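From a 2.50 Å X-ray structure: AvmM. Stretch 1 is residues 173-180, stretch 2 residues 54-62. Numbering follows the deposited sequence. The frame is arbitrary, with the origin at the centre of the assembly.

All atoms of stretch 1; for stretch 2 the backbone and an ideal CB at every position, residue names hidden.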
# COMPACT_ATOMS: atom_id res chain seq x y z
N GLY A 173 16.45 -22.60 -5.03
CA GLY A 173 16.87 -21.23 -4.85
C GLY A 173 15.96 -20.39 -3.98
O GLY A 173 16.43 -19.42 -3.39
N LEU A 174 14.68 -20.75 -3.86
CA LEU A 174 13.71 -19.97 -3.12
C LEU A 174 13.32 -20.63 -1.80
O LEU A 174 13.32 -21.87 -1.69
CB LEU A 174 12.45 -19.73 -3.95
CG LEU A 174 12.63 -19.18 -5.37
CD1 LEU A 174 11.28 -18.83 -5.97
CD2 LEU A 174 13.56 -17.98 -5.36
N PHE A 175 12.89 -19.80 -0.84
CA PHE A 175 12.50 -20.30 0.47
C PHE A 175 11.04 -20.73 0.48
O PHE A 175 10.16 -19.97 0.06
CB PHE A 175 12.73 -19.25 1.56
CG PHE A 175 12.49 -19.79 2.94
CD1 PHE A 175 11.21 -19.82 3.48
CD2 PHE A 175 13.54 -20.35 3.67
CE1 PHE A 175 10.98 -20.36 4.74
CE2 PHE A 175 13.32 -20.89 4.93
CZ PHE A 175 12.04 -20.89 5.47
N GLY A 176 10.79 -21.96 0.96
CA GLY A 176 9.44 -22.40 1.25
C GLY A 176 8.95 -23.58 0.45
O GLY A 176 9.45 -23.86 -0.65
N ASN A 177 7.99 -24.33 1.01
CA ASN A 177 7.26 -25.33 0.26
C ASN A 177 5.81 -24.95 0.02
O ASN A 177 5.20 -25.48 -0.91
CB ASN A 177 7.34 -26.70 0.97
CG ASN A 177 6.55 -26.74 2.26
OD1 ASN A 177 6.40 -25.71 2.93
ND2 ASN A 177 6.07 -27.92 2.63
N VAL A 178 5.26 -24.05 0.82
CA VAL A 178 3.99 -23.40 0.52
C VAL A 178 4.23 -21.90 0.58
O VAL A 178 5.23 -21.43 1.13
CB VAL A 178 2.87 -23.83 1.48
CG1 VAL A 178 2.64 -25.34 1.37
CG2 VAL A 178 3.24 -23.45 2.90
N PHE A 179 3.30 -21.13 0.00
CA PHE A 179 3.57 -19.72 -0.26
C PHE A 179 2.39 -18.84 0.15
O PHE A 179 1.27 -19.31 0.38
CB PHE A 179 3.93 -19.50 -1.73
CG PHE A 179 5.12 -20.29 -2.17
CD1 PHE A 179 6.40 -19.81 -1.96
CD2 PHE A 179 4.96 -21.55 -2.73
CE1 PHE A 179 7.51 -20.56 -2.35
CE2 PHE A 179 6.06 -22.32 -3.10
CZ PHE A 179 7.34 -21.82 -2.92
N GLY A 180 2.67 -17.54 0.25
CA GLY A 180 1.68 -16.56 0.60
C GLY A 180 1.12 -15.84 -0.62
O GLY A 180 1.34 -16.22 -1.77
N UNK A 54 0.18 -20.53 12.97
CA UNK A 54 1.58 -20.13 13.14
C UNK A 54 2.47 -21.01 12.28
O UNK A 54 2.44 -22.24 12.41
CB UNK A 54 2.00 -20.22 14.61
N UNK A 55 3.26 -20.39 11.39
CA UNK A 55 4.17 -21.14 10.52
C UNK A 55 5.52 -21.33 11.19
O UNK A 55 6.07 -20.39 11.77
CB UNK A 55 4.35 -20.43 9.18
N UNK A 56 6.08 -22.54 11.10
CA UNK A 56 7.31 -22.83 11.86
C UNK A 56 8.56 -22.17 11.29
O UNK A 56 9.53 -21.97 12.03
CB UNK A 56 7.53 -24.34 11.92
N UNK A 57 8.58 -21.87 10.00
CA UNK A 57 9.74 -21.22 9.42
C UNK A 57 9.28 -20.46 8.18
O UNK A 57 8.42 -20.94 7.44
CB UNK A 57 10.84 -22.23 9.08
N UNK A 58 9.78 -19.25 8.00
CA UNK A 58 9.34 -18.41 6.90
C UNK A 58 10.51 -17.59 6.39
O UNK A 58 11.40 -17.23 7.15
CB UNK A 58 8.19 -17.50 7.33
N UNK A 59 10.44 -17.24 5.10
CA UNK A 59 11.37 -16.30 4.50
C UNK A 59 10.74 -15.64 3.29
O UNK A 59 9.84 -16.19 2.66
CB UNK A 59 12.67 -17.00 4.11
N UNK A 60 11.25 -14.45 2.96
CA UNK A 60 10.72 -13.67 1.85
C UNK A 60 11.42 -14.02 0.54
O UNK A 60 12.65 -14.16 0.48
CB UNK A 60 10.86 -12.17 2.14
N UNK A 61 10.63 -14.10 -0.53
CA UNK A 61 11.13 -14.11 -1.89
C UNK A 61 10.69 -12.83 -2.60
O UNK A 61 9.62 -12.28 -2.30
CB UNK A 61 10.64 -15.35 -2.64
N UNK A 62 11.54 -12.35 -3.50
CA UNK A 62 11.33 -11.13 -4.27
C UNK A 62 11.54 -11.46 -5.74
O UNK A 62 12.55 -12.09 -6.10
CB UNK A 62 12.27 -10.01 -3.81

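Position 54 lies out of reach of stretch 1, which therefore sets no rule there; the deposited residue is Ala54.

Position 55 points its CA-to-CB bond toward stretch 1, yet no atom of that stretch comes within 5.5 Å of the ideal CB. Across the gap waits the CG2 methyl of Val178, so a long apolar or aromatic side chain would be needed to make contact, and leucine, methionine, phenylalanine or tyrosine could all serve. The deposited residue is Tyr55, with chi1 in m. Its ring crosses the space, and CE1 comes to 4.1 Å from Val178 CG2, an apolar contact; its hydroxyl is hydrogen-bonded elsewhere in the structure.

Position 56 is again out of reach. Its phi of -74° would admit proline without demanding it, and Pro56 is what is found.

At position 57 the CB points sideways and sits 4.0 Å from Phe175 CZ, the tip of the ring. Stretch 1 offers no charge or polar partner at that spot, so many side chains of modest size would be tolerated, provided they do not run into the ring. The deposited Asp57 meets this condition: its CG lies 3.8 Å from Phe175 CZ, at the ring edge and near its plane. The carboxylate also turns to its own backbone, where the backbone N of position 58 makes a weak hydrogen bond to Asp57 OD1 (3.2 Å, 121°).

Position 58 points away, and stretch 1 meets chiefly its backbone: Phe175 CE1 is 3.3 Å from the carbonyl C of this residue. The side chain is thus left free by this contact, and the extended backbone would suit a beta-branched residue. Thr58 is deposited, in rotamer p.

Position 59 is the strictest. Its CB would point toward stretch 1 and lie only 3.0 Å from Phe175 CG, inside the space the aromatic ring already takes. The backbone angles, -156/156, are ordinary for a strand and do not ask for glycine; the ring does. Gly59 is deposited, and without a CB it lets Phe175 lie close against the strand, with CD1 3.1 Å from Gly59 N.

Position 60 points away and stretch 1 places no limit on it; Leu60 is deposited.

Position 61 points toward stretch 1, with its CB 4.8 Å from Leu174 CD2 and 5.3 Å from Phe175 N. Here the loop presents a backbone donor and acceptor on the same residue, the N and O of Phe175. A short side chain carrying both functions fits best: asparagine, or glutamine if its extra length could be folded in, whereas aspartate could answer only the donor. Asn61, chi1 in m, uses its amide like a peptide group: Phe175 N donates to Asn61 OD1 (3.1 Å, 158°), and Asn61 ND2 donates to Phe175 O (3.0 Å, 165°). Asn61 OD1 also packs 3.3 Å from Leu174 CB, while ND2 approaches the edge of the Phe179 ring, 4.2 Å from Phe179 CE1.

Position 62 points away, unconstrained by stretch 1, and holds Leu62.

Stretch 2 54-62: AYPDTGLNL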
# COMPACT_ATOMS: atom_id res chain seq x y z
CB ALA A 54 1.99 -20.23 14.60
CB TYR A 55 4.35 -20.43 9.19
CG TYR A 55 3.26 -20.78 8.23
CD1 TYR A 55 3.30 -21.98 7.55
CD2 TYR A 55 2.17 -19.94 8.03
CE1 TYR A 55 2.30 -22.33 6.68
CE2 TYR A 55 1.16 -20.29 7.17
CZ TYR A 55 1.23 -21.49 6.49
OH TYR A 55 0.24 -21.87 5.61
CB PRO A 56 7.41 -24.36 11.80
CG PRO A 56 6.64 -24.75 10.58
CD PRO A 56 5.52 -23.74 10.46
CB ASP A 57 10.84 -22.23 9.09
CG ASP A 57 12.23 -21.63 9.15
OD1 ASP A 57 12.35 -20.41 9.46
OD2 ASP A 57 13.21 -22.36 8.89
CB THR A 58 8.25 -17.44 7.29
OG1 THR A 58 8.78 -16.55 8.28
CG2 THR A 58 7.00 -18.16 7.82
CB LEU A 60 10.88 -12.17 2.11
CG LEU A 60 10.36 -11.29 0.95
CD1 LEU A 60 8.85 -11.41 0.80
CD2 LEU A 60 10.85 -9.85 0.96
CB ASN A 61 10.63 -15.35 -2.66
CG ASN A 61 11.03 -16.66 -1.98
OD1 ASN A 61 12.19 -17.05 -1.99
ND2 ASN A 61 10.05 -17.31 -1.34
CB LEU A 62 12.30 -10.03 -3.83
CG LEU A 62 11.85 -8.58 -3.67
CD1 LEU A 62 10.76 -8.44 -2.62
CD2 LEU A 62 13.05 -7.79 -3.28
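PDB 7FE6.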